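Local coordinates for protein COG0546: Predicted phosphatases (Streptococcus pneumoniae, PDB 2AH5) that probably acts as a phosphatase of the haloacid dehalogenase-like family, although its physiological substrate is not known, at residues Leu102-Ala113 against Phe125-Ser133; Lys139-Leu147 against Phe165-Ile175. All coordinates share one frame; numbering follows the deposited sequence.

Interaction 1. Residues Leu102-Ala113 against Phe125-Ser133; sequences LYITTTKDTSTA and FFDGIYGSS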
# COMPACT_ATOMS: atom_id res chain seq x y z
N LEU A 102 -9.39 12.08 -4.46
CA LEU A 102 -8.65 10.85 -4.15
C LEU A 102 -7.39 11.15 -3.36
O LEU A 102 -6.73 12.20 -3.61
CB LEU A 102 -8.21 10.18 -5.44
CG LEU A 102 -9.24 9.99 -6.55
CD1 LEU A 102 -8.61 9.29 -7.73
CD2 LEU A 102 -10.48 9.26 -6.04
N TYR A 103 -7.05 10.24 -2.45
CA TYR A 103 -5.85 10.39 -1.60
C TYR A 103 -5.10 9.08 -1.56
O TYR A 103 -5.70 7.98 -1.58
CB TYR A 103 -6.26 10.77 -0.16
CG TYR A 103 -7.07 12.04 -0.16
CD1 TYR A 103 -6.43 13.28 -0.19
CD2 TYR A 103 -8.46 11.99 -0.22
CE1 TYR A 103 -7.16 14.45 -0.23
CE2 TYR A 103 -9.22 13.18 -0.24
CZ TYR A 103 -8.55 14.40 -0.25
OH TYR A 103 -9.25 15.57 -0.28
N ILE A 104 -3.77 9.17 -1.51
CA ILE A 104 -3.02 7.99 -1.14
C ILE A 104 -2.78 7.98 0.38
O ILE A 104 -2.37 9.01 0.97
CB ILE A 104 -1.69 7.90 -1.92
CG1 ILE A 104 -2.00 7.54 -3.37
CG2 ILE A 104 -0.77 6.88 -1.31
CD1 ILE A 104 -0.89 7.89 -4.33
N THR A 105 -2.99 6.80 0.98
CA THR A 105 -2.69 6.52 2.41
C THR A 105 -1.85 5.24 2.51
O THR A 105 -2.36 4.13 2.37
CB THR A 105 -3.97 6.35 3.24
OG1 THR A 105 -4.83 5.38 2.62
CG2 THR A 105 -4.69 7.64 3.37
N THR A 106 -0.54 5.40 2.69
CA THR A 106 0.39 4.28 2.63
C THR A 106 1.31 4.29 3.85
O THR A 106 1.47 5.31 4.50
CB THR A 106 1.26 4.35 1.33
OG1 THR A 106 2.13 3.20 1.26
CG2 THR A 106 2.09 5.67 1.27
N THR A 107 1.93 3.14 4.16
CA THR A 107 2.95 3.15 5.20
C THR A 107 4.35 3.19 4.59
O THR A 107 5.32 3.16 5.33
CB THR A 107 2.82 1.98 6.18
OG1 THR A 107 2.75 0.76 5.44
CG2 THR A 107 1.58 2.14 7.06
N LYS A 108 4.45 3.28 3.26
CA LYS A 108 5.69 3.79 2.62
C LYS A 108 5.93 5.21 3.14
O LYS A 108 4.97 5.93 3.44
CB LYS A 108 5.54 3.84 1.10
CG LYS A 108 6.84 3.74 0.31
CD LYS A 108 6.58 3.07 -1.04
CE LYS A 108 7.71 2.08 -1.36
NZ LYS A 108 7.27 0.91 -2.15
N ASP A 109 7.20 5.61 3.28
CA ASP A 109 7.50 7.00 3.67
C ASP A 109 6.84 7.97 2.69
O ASP A 109 6.81 7.70 1.48
CB ASP A 109 9.01 7.28 3.62
CG ASP A 109 9.78 6.58 4.71
OD1 ASP A 109 9.18 5.82 5.49
OD2 ASP A 109 11.00 6.82 4.79
N THR A 110 6.34 9.09 3.19
CA THR A 110 5.68 10.08 2.34
C THR A 110 6.50 10.41 1.08
O THR A 110 5.98 10.39 -0.03
CB THR A 110 5.37 11.35 3.11
OG1 THR A 110 4.47 11.05 4.20
CG2 THR A 110 4.74 12.39 2.19
N SER A 111 7.77 10.73 1.26
CA SER A 111 8.58 11.17 0.12
C SER A 111 8.77 10.08 -0.93
O SER A 111 8.70 10.38 -2.14
CB SER A 111 9.93 11.72 0.59
OG SER A 111 10.64 10.71 1.26
N THR A 112 8.96 8.84 -0.48
CA THR A 112 9.04 7.68 -1.38
C THR A 112 7.72 7.49 -2.17
O THR A 112 7.73 7.29 -3.39
CB THR A 112 9.43 6.37 -0.63
OG1 THR A 112 10.62 6.58 0.15
CG2 THR A 112 9.71 5.25 -1.59
N ALA A 113 6.58 7.60 -1.47
CA ALA A 113 5.27 7.49 -2.10
C ALA A 113 5.04 8.59 -3.14
O ALA A 113 4.54 8.34 -4.25
CB ALA A 113 4.16 7.50 -1.03
N PHE A 125 -3.57 12.57 -10.10
CA PHE A 125 -4.94 12.16 -9.80
C PHE A 125 -5.33 12.39 -8.34
O PHE A 125 -6.49 12.22 -7.98
CB PHE A 125 -5.14 10.68 -10.09
CG PHE A 125 -5.12 10.34 -11.54
CD1 PHE A 125 -6.17 10.73 -12.38
CD2 PHE A 125 -4.06 9.65 -12.08
CE1 PHE A 125 -6.16 10.41 -13.73
CE2 PHE A 125 -4.03 9.33 -13.42
CZ PHE A 125 -5.08 9.69 -14.25
N PHE A 126 -4.34 12.71 -7.50
CA PHE A 126 -4.56 12.80 -6.05
C PHE A 126 -4.58 14.21 -5.47
O PHE A 126 -3.79 15.06 -5.86
CB PHE A 126 -3.55 11.88 -5.31
CG PHE A 126 -3.64 10.45 -5.76
CD1 PHE A 126 -4.63 9.63 -5.23
CD2 PHE A 126 -2.81 9.96 -6.76
CE1 PHE A 126 -4.79 8.32 -5.68
CE2 PHE A 126 -2.92 8.65 -7.19
CZ PHE A 126 -3.94 7.82 -6.66
N ASP A 127 -5.46 14.43 -4.49
CA ASP A 127 -5.48 15.70 -3.77
C ASP A 127 -4.57 15.71 -2.55
O ASP A 127 -4.40 16.75 -1.91
CB ASP A 127 -6.89 16.06 -3.33
CG ASP A 127 -7.77 16.49 -4.50
OD1 ASP A 127 -7.34 16.45 -5.68
OD2 ASP A 127 -8.92 16.87 -4.21
N GLY A 128 -3.98 14.55 -2.24
CA GLY A 128 -3.04 14.43 -1.13
C GLY A 128 -2.39 13.07 -1.18
O GLY A 128 -3.01 12.11 -1.61
N ILE A 129 -1.14 13.00 -0.75
CA ILE A 129 -0.43 11.75 -0.63
C ILE A 129 0.19 11.74 0.76
O ILE A 129 1.02 12.61 1.10
CB ILE A 129 0.65 11.60 -1.72
CG1 ILE A 129 0.03 11.62 -3.13
CG2 ILE A 129 1.52 10.30 -1.46
CD1 ILE A 129 1.03 11.40 -4.25
N TYR A 130 -0.21 10.75 1.55
CA TYR A 130 0.15 10.61 2.97
C TYR A 130 0.85 9.27 3.18
O TYR A 130 0.29 8.22 2.84
CB TYR A 130 -1.11 10.73 3.83
CG TYR A 130 -1.75 12.10 3.63
CD1 TYR A 130 -1.24 13.21 4.29
CD2 TYR A 130 -2.81 12.28 2.74
CE1 TYR A 130 -1.77 14.47 4.10
CE2 TYR A 130 -3.37 13.58 2.53
CZ TYR A 130 -2.82 14.66 3.23
OH TYR A 130 -3.30 15.96 3.12
N GLY A 131 2.07 9.31 3.70
CA GLY A 131 2.82 8.07 4.01
C GLY A 131 3.27 8.10 5.48
O GLY A 131 2.80 8.93 6.25
N SER A 132 4.16 7.19 5.84
CA SER A 132 4.58 7.06 7.23
C SER A 132 5.53 8.20 7.59
O SER A 132 6.25 8.72 6.73
CB SER A 132 5.27 5.72 7.47
OG SER A 132 6.42 5.63 6.67
N SER A 133 5.53 8.53 8.88
CA SER A 133 6.21 9.73 9.43
C SER A 133 6.17 9.59 10.94
O SER A 133 5.60 8.61 11.46
CB SER A 133 5.45 11.00 9.03
OG SER A 133 4.22 11.14 9.75
O HOH W 1 -8.27 13.83 -6.54
O HOH W 2 -8.86 18.00 -1.51
O HOH W 3 7.71 3.62 5.77
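The parallel strand pair of a beta-alpha-beta unit in a HAD-type Rossmann-like fold joins Leu102-Ala113 to Phe125-Ser133. Leu102 O takes Asp127 N at 2.7 Å. Further along, Ile104 bonds through both its N and O to Gly128 O and Tyr130 N, and Thr106 N reaches Tyr130 O. Where the strand turns, Thr106 OG1 accepts from Lys108 N at 3.1 Å, an ST turn. A beta bulge shifts the register by two, and beyond the strand Lys108 O receives Ser132 N at 2.8 Å. Gly131 lies tight against the bulge, with Gly131 CA 3.1 Å from Thr106 O and Gly131 N bonded to Thr110 OG1 at the start of the helix. Water 3 ties together Thr107 O, Asp109 OD1 and Ser132 OG. On one face of the pair Ile104 CD1 sits over the Phe126 ring, 3.7 Å from its centroid, a CH-pi contact; chi1 of -72° sends Ile104 CG1 toward that ring, 3.7 Å from Phe126 CE1, and the side chain runs alongside Ile129. On the other face the Tyr103 ring meets Asp127 CB through CE1 at 3.5 Å, and water 2 joins Tyr103 OH to Asp127 OD2. Strand 128-132 is one edge of the six-stranded parallel sheet; strand 102-106 has strand 6-9 on its other side, helix 139-149 packs on Thr105, and Tyr130 OH bonds to His150.

Interaction 2. Residues Lys139-Leu147 against Phe165-Ile175; sequences KADVIHQAL and FDMLGARETGI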
# COMPACT_ATOMS: atom_id res chain seq x y z
N LYS A 139 -0.72 2.28 9.62
CA LYS A 139 -1.84 2.57 8.71
C LYS A 139 -2.94 3.43 9.34
O LYS A 139 -3.39 4.41 8.71
CB LYS A 139 -2.40 1.26 8.09
CG LYS A 139 -3.40 1.43 6.92
CD LYS A 139 -2.89 2.34 5.79
CE LYS A 139 -2.11 1.63 4.67
NZ LYS A 139 -1.21 0.55 5.05
N ALA A 140 -3.37 3.09 10.56
CA ALA A 140 -4.42 3.90 11.21
C ALA A 140 -4.03 5.38 11.37
O ALA A 140 -4.85 6.27 11.15
CB ALA A 140 -4.81 3.29 12.59
N ASP A 141 -2.78 5.64 11.77
CA ASP A 141 -2.29 7.02 11.96
C ASP A 141 -2.29 7.82 10.64
O ASP A 141 -2.70 9.00 10.60
CB ASP A 141 -0.88 6.98 12.54
CG ASP A 141 -0.81 6.11 13.80
OD1 ASP A 141 -1.53 6.42 14.76
OD2 ASP A 141 -0.07 5.11 13.79
N VAL A 142 -1.91 7.14 9.56
CA VAL A 142 -1.90 7.76 8.24
C VAL A 142 -3.33 8.13 7.82
O VAL A 142 -3.60 9.25 7.36
CB VAL A 142 -1.22 6.81 7.20
CG1 VAL A 142 -1.26 7.42 5.81
CG2 VAL A 142 0.24 6.53 7.61
N ILE A 143 -4.26 7.20 8.04
CA ILE A 143 -5.68 7.42 7.73
C ILE A 143 -6.22 8.59 8.58
O ILE A 143 -6.87 9.51 8.04
CB ILE A 143 -6.49 6.12 7.99
CG1 ILE A 143 -6.12 5.03 6.97
CG2 ILE A 143 -7.99 6.39 7.99
CD1 ILE A 143 -6.77 3.67 7.16
N HIS A 144 -5.93 8.57 9.89
CA HIS A 144 -6.28 9.71 10.75
C HIS A 144 -5.77 11.04 10.19
O HIS A 144 -6.50 12.03 10.16
CB HIS A 144 -5.72 9.54 12.18
CG HIS A 144 -6.55 8.66 13.07
ND1 HIS A 144 -7.92 8.82 13.22
CD2 HIS A 144 -6.20 7.62 13.85
CE1 HIS A 144 -8.37 7.90 14.06
NE2 HIS A 144 -7.35 7.17 14.46
N GLN A 145 -4.51 11.07 9.78
CA GLN A 145 -3.94 12.28 9.24
C GLN A 145 -4.69 12.76 7.97
O GLN A 145 -5.02 13.96 7.85
CB GLN A 145 -2.46 12.07 8.94
CG GLN A 145 -1.82 13.34 8.41
CD GLN A 145 -0.34 13.23 8.18
OE1 GLN A 145 0.26 12.16 8.37
NE2 GLN A 145 0.28 14.35 7.78
N ALA A 146 -4.94 11.84 7.04
CA ALA A 146 -5.70 12.14 5.83
C ALA A 146 -7.09 12.72 6.16
O ALA A 146 -7.48 13.76 5.63
CB ALA A 146 -5.83 10.90 4.91
N LEU A 147 -7.81 12.06 7.07
CA LEU A 147 -9.16 12.49 7.44
C LEU A 147 -9.17 13.88 8.08
O LEU A 147 -9.90 14.79 7.62
CB LEU A 147 -9.82 11.49 8.39
CG LEU A 147 -10.27 10.11 7.90
CD1 LEU A 147 -10.59 9.30 9.13
CD2 LEU A 147 -11.50 10.24 7.00
N PHE A 165 -3.46 -5.13 6.84
CA PHE A 165 -3.13 -3.83 7.48
C PHE A 165 -4.09 -2.71 7.05
O PHE A 165 -4.46 -1.88 7.86
CB PHE A 165 -1.66 -3.47 7.21
CG PHE A 165 -0.71 -4.56 7.60
CD1 PHE A 165 -0.23 -4.65 8.89
CD2 PHE A 165 -0.29 -5.51 6.66
CE1 PHE A 165 0.66 -5.68 9.27
CE2 PHE A 165 0.59 -6.54 7.02
CZ PHE A 165 1.05 -6.62 8.33
N ASP A 166 -4.49 -2.73 5.78
CA ASP A 166 -5.49 -1.78 5.27
C ASP A 166 -6.84 -2.06 5.92
O ASP A 166 -7.54 -1.15 6.29
CB ASP A 166 -5.66 -1.96 3.75
CG ASP A 166 -4.43 -1.49 2.97
OD1 ASP A 166 -3.79 -0.50 3.38
OD2 ASP A 166 -4.07 -2.14 1.97
N MSE A 167 -7.20 -3.34 6.05
CA MSE A 167 -8.51 -3.69 6.60
C MSE A 167 -8.58 -3.30 8.07
O MSE A 167 -9.58 -2.72 8.52
CB MSE A 167 -8.79 -5.20 6.46
CG MSE A 167 -8.73 -5.77 5.05
SE MSE A 167 -10.12 -5.03 3.86
CE MSE A 167 -9.11 -3.46 3.03
N LEU A 168 -7.53 -3.61 8.82
CA LEU A 168 -7.49 -3.27 10.26
C LEU A 168 -7.42 -1.75 10.46
O LEU A 168 -8.05 -1.21 11.36
CB LEU A 168 -6.31 -3.93 10.95
CG LEU A 168 -6.43 -5.43 11.23
CD1 LEU A 168 -5.08 -5.98 11.62
CD2 LEU A 168 -7.46 -5.69 12.31
N GLY A 169 -6.63 -1.07 9.62
CA GLY A 169 -6.59 0.39 9.63
C GLY A 169 -7.98 1.01 9.48
O GLY A 169 -8.33 1.96 10.19
N ALA A 170 -8.77 0.47 8.55
CA ALA A 170 -10.12 0.95 8.32
C ALA A 170 -10.98 0.73 9.55
O ALA A 170 -11.77 1.60 9.92
CB ALA A 170 -10.75 0.27 7.10
N ARG A 171 -10.82 -0.43 10.18
CA ARG A 171 -11.69 -0.76 11.31
C ARG A 171 -11.34 0.14 12.48
O ARG A 171 -12.22 0.67 13.17
CB ARG A 171 -11.55 -2.24 11.69
CG ARG A 171 -12.20 -2.51 13.04
CD ARG A 171 -12.24 -3.97 13.43
NE ARG A 171 -12.77 -4.06 14.79
CZ ARG A 171 -14.07 -4.06 15.09
NH1 ARG A 171 -14.99 -4.01 14.13
NH2 ARG A 171 -14.45 -4.14 16.36
N GLU A 172 -10.05 0.32 12.72
CA GLU A 172 -9.57 1.20 13.80
C GLU A 172 -10.03 2.65 13.69
O GLU A 172 -10.26 3.32 14.70
CB GLU A 172 -8.05 1.15 13.88
CG GLU A 172 -7.55 -0.05 14.67
CD GLU A 172 -6.20 -0.57 14.22
OE1 GLU A 172 -5.59 0.05 13.32
OE2 GLU A 172 -5.75 -1.62 14.75
N THR A 173 -10.19 3.14 12.47
CA THR A 173 -10.46 4.56 12.24
C THR A 173 -11.93 4.81 11.92
O THR A 173 -12.38 5.95 11.89
CB THR A 173 -9.61 5.10 11.06
OG1 THR A 173 -9.83 4.26 9.92
CG2 THR A 173 -8.14 5.12 11.40
N GLY A 174 -12.68 3.74 11.69
CA GLY A 174 -14.09 3.88 11.35
C GLY A 174 -14.44 4.19 9.89
O GLY A 174 -15.57 4.56 9.58
N ILE A 175 -13.48 4.05 8.97
CA ILE A 175 -13.81 4.31 7.56
C ILE A 175 -14.23 2.98 6.91
O ILE A 175 -13.98 1.90 7.47
CB ILE A 175 -12.63 4.94 6.76
CG1 ILE A 175 -11.45 3.97 6.66
CG2 ILE A 175 -12.16 6.29 7.41
CD1 ILE A 175 -10.37 4.40 5.67
O HOH W 4 -2.98 0.51 11.75
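Gly169 O takes Thr173 OG1 at 2.8 Å and, weakly, Thr173 N, all within one helix, and Ile143 of the other helix packs against both residues: Ile143 CG2 lies 3.4 Å from Thr173 OG1, and Ile143 CD1 rests on Gly169 C. Gly169, with no side chain, lies against Ala140 where the helices come close, their CA atoms 4.4 Å apart. Thr173 CG2 sits over the centre of the His144 ring, 3.8 Å from the centroid. Beyond the helix end, Ile175 CG2 meets Leu147 CD1 at 3.8 Å. At the other end, Lys139 starts with CG anti to the backbone N (chi1 -169°), which sets it beside Phe165 O; bends at the three later torsions then turn CE and NZ to Asp166 OD1, where NZ forms a salt bridge at 3.2 Å. Water 4 bridges Ala140 N and Glu172 OE1. No direct hydrogen bond links the helices, which cross at -54°; apart from the bridging water, apolar packing and one ion pair hold them. Asp166 OD2 also lies close to Asp10 of the putative HAD motif, and the lysine charge probably offsets some of the negative charge gathered there.

Interactions 1 and 2 follow one another along the chain, with strand 128-132 of interaction 1 leading into helix 139-149 of interaction 2, and their centres lie about 13 Å apart. They meet directly: Val142 CG1 packs on Tyr130 O at 3.4 Å, Lys139 CE lies 3.4 Å from Thr105 O, and Thr107 CG2 lies 3.5 Å from Lys139 N, so the helix rests on the strand pair. Both contacts also reach the putative HAD-type DxDx(T/V) motif at the end of strand 6-9: Lys108 of interaction 1 forms a salt bridge to Asp12, and interaction 2 brings its lysine-aspartate pair to the same motif. As in HAD phosphatases, these charged groups probably line the active site, one lysine carried by each contact.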